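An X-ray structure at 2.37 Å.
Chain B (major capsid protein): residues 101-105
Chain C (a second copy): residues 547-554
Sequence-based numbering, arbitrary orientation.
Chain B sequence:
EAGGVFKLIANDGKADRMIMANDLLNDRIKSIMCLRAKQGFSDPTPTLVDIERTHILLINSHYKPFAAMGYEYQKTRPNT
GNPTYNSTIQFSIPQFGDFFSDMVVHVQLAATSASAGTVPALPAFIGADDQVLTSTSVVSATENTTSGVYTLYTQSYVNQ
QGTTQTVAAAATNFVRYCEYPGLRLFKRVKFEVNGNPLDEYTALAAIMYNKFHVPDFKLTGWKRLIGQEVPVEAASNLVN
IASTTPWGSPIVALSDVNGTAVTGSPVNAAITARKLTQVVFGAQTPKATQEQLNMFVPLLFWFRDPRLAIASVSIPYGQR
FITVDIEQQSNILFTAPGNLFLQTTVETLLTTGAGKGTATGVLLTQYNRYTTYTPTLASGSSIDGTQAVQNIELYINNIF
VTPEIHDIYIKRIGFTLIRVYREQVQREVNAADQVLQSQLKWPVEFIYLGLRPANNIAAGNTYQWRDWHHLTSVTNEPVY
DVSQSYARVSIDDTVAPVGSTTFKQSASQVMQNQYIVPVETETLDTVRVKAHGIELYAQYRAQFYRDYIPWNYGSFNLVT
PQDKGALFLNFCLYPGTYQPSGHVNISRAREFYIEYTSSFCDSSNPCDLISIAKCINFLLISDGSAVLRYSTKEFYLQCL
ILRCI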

# COMPACT_ATOMS: atom_id res chain seq x y z
N SER B 101 -9.42 -14.54 -27.97
CA SER B 101 -9.77 -14.11 -26.62
C SER B 101 -9.17 -12.75 -26.30
O SER B 101 -9.45 -11.76 -26.98
CB SER B 101 -9.30 -15.16 -25.61
OG SER B 101 -9.85 -14.92 -24.33
N ASP B 102 -8.35 -12.69 -25.25
CA ASP B 102 -7.85 -11.41 -24.75
C ASP B 102 -6.92 -10.75 -25.76
O ASP B 102 -6.20 -11.41 -26.51
CB ASP B 102 -7.13 -11.61 -23.42
CG ASP B 102 -6.03 -12.64 -23.49
OD1 ASP B 102 -6.35 -13.85 -23.56
OD2 ASP B 102 -4.84 -12.26 -23.46
N MET B 103 -6.94 -9.42 -25.77
CA MET B 103 -6.17 -8.62 -26.71
C MET B 103 -5.41 -7.53 -25.97
O MET B 103 -5.91 -6.96 -25.00
CB MET B 103 -7.08 -7.98 -27.77
CG MET B 103 -7.82 -8.99 -28.63
SD MET B 103 -8.81 -8.21 -29.93
CE MET B 103 -9.47 -9.66 -30.76
N VAL B 104 -4.19 -7.26 -26.44
CA VAL B 104 -3.34 -6.22 -25.87
C VAL B 104 -2.52 -5.62 -27.00
O VAL B 104 -2.07 -6.32 -27.90
CB VAL B 104 -2.46 -6.78 -24.73
CG1 VAL B 104 -1.49 -7.83 -25.25
CG2 VAL B 104 -1.73 -5.66 -24.01
N VAL B 105 -2.34 -4.30 -26.95
CA VAL B 105 -1.72 -3.55 -28.04
C VAL B 105 -0.39 -2.99 -27.54
O VAL B 105 -0.35 -2.22 -26.57
CB VAL B 105 -2.63 -2.43 -28.54
CG1 VAL B 105 -1.91 -1.60 -29.59
CG2 VAL B 105 -3.92 -3.00 -29.11
N ASP C 547 4.52 -8.30 -16.97
CA ASP C 547 3.39 -7.42 -16.69
C ASP C 547 2.07 -7.97 -17.21
O ASP C 547 1.10 -8.04 -16.46
CB ASP C 547 3.65 -6.03 -17.29
CG ASP C 547 4.88 -5.37 -16.71
OD1 ASP C 547 5.23 -5.68 -15.55
OD2 ASP C 547 5.49 -4.53 -17.40
N TYR C 548 2.00 -8.36 -18.49
CA TYR C 548 0.70 -8.66 -19.08
C TYR C 548 0.16 -10.01 -18.63
O TYR C 548 -1.01 -10.11 -18.23
CB TYR C 548 0.78 -8.61 -20.61
CG TYR C 548 -0.54 -8.99 -21.24
CD1 TYR C 548 -1.63 -8.13 -21.17
CD2 TYR C 548 -0.70 -10.20 -21.89
CE1 TYR C 548 -2.84 -8.48 -21.73
CE2 TYR C 548 -1.91 -10.56 -22.46
CZ TYR C 548 -2.98 -9.69 -22.37
OH TYR C 548 -4.18 -10.03 -22.94
N ILE C 549 0.96 -11.07 -18.73
CA ILE C 549 0.48 -12.40 -18.35
C ILE C 549 0.05 -12.46 -16.89
O ILE C 549 -1.07 -12.94 -16.62
CB ILE C 549 1.52 -13.48 -18.72
CG1 ILE C 549 1.48 -13.77 -20.22
CG2 ILE C 549 1.28 -14.75 -17.92
CD1 ILE C 549 2.35 -14.94 -20.63
N PRO C 550 0.84 -12.00 -15.91
CA PRO C 550 0.34 -11.99 -14.53
C PRO C 550 -0.80 -11.01 -14.30
O PRO C 550 -1.54 -11.18 -13.33
CB PRO C 550 1.58 -11.60 -13.71
CG PRO C 550 2.73 -11.95 -14.58
CD PRO C 550 2.27 -11.64 -15.96
N TRP C 551 -0.97 -10.00 -15.16
CA TRP C 551 -2.12 -9.11 -15.01
C TRP C 551 -3.40 -9.78 -15.49
O TRP C 551 -4.44 -9.67 -14.83
CB TRP C 551 -1.90 -7.81 -15.78
CG TRP C 551 -3.12 -6.95 -15.81
CD1 TRP C 551 -3.53 -6.09 -14.84
CD2 TRP C 551 -4.11 -6.89 -16.85
NE1 TRP C 551 -4.71 -5.49 -15.21
CE2 TRP C 551 -5.09 -5.96 -16.44
CE3 TRP C 551 -4.26 -7.53 -18.08
CZ2 TRP C 551 -6.20 -5.66 -17.22
CZ3 TRP C 551 -5.37 -7.23 -18.85
CH2 TRP C 551 -6.32 -6.30 -18.42
N ASN C 552 -3.34 -10.48 -16.62
CA ASN C 552 -4.56 -11.01 -17.24
C ASN C 552 -5.03 -12.29 -16.57
O ASN C 552 -6.24 -12.49 -16.39
CB ASN C 552 -4.32 -11.23 -18.73
CG ASN C 552 -5.55 -11.76 -19.44
OD1 ASN C 552 -6.58 -11.09 -19.52
ND2 ASN C 552 -5.45 -12.97 -19.98
N TYR C 553 -4.11 -13.17 -16.19
CA TYR C 553 -4.45 -14.49 -15.68
C TYR C 553 -4.36 -14.54 -14.16
O TYR C 553 -3.74 -13.69 -13.51
CB TYR C 553 -3.53 -15.55 -16.28
CG TYR C 553 -3.70 -15.77 -17.76
CD1 TYR C 553 -4.74 -16.56 -18.25
CD2 TYR C 553 -2.82 -15.21 -18.67
CE1 TYR C 553 -4.90 -16.76 -19.61
CE2 TYR C 553 -2.97 -15.42 -20.03
CZ TYR C 553 -4.01 -16.19 -20.49
OH TYR C 553 -4.17 -16.40 -21.84
N GLY C 554 -4.99 -15.57 -13.59
CA GLY C 554 -4.74 -15.98 -12.23
C GLY C 554 -5.66 -15.40 -11.17
O GLY C 554 -5.75 -15.97 -10.08

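Three residues carry this contact between two copies of the major capsid protein: Tyr C548 from a helix, Asp B102 and Val B104 from a strand. Alternation sets the pattern on the strand. Asp B102 and Val B104 both point their CA-to-CB bonds toward the helix, while Met B103 between them points away, so a two-residue step places a carboxylate and a branched apolar group on the same face. The helix runs at 144° to the strand, nearer antiparallel than parallel, and the closest approach of the helix and strand axes is 11.0 Å. That gap leaves room for a large side chain, and Tyr C548, with chi1 in t, reaches across it.

The tyrosine meets a different chemistry at its edge and over one of its faces. Its OH donates a hydrogen bond to Asp B102 OD2 at 2.4 Å, a very short distance, with the carboxylate oxygen at the ring edge and near its plane. One face is covered by Val B104: CG1 sits 3.8 Å from the centroid of the Tyr C548 ring, only 12° off the normal, a CH-pi contact, and Val B104 CB comes within 3.5 Å of Tyr C548 CE1. The polar bond is made at the hydroxyl, while the valine packs against one face of the ring.

One turn along the helix, Asn C552 also points toward the strand, and its backbone N bonds to the O of Tyr C548 at 2.9 Å. Its ND2 approaches Asp B102 CG to 3.6 Å, a close approach without a hydrogen bond that adds modest cover. Tyr C553, the first residue to leave helical geometry, sends its side-chain end nearer, with OH 3.8 Å from Asp B102 OD1. The aspartate thus has three neighbours from this stretch, but a hydrogen bond with only one; both its carboxylate oxygens also have partners elsewhere in the structure.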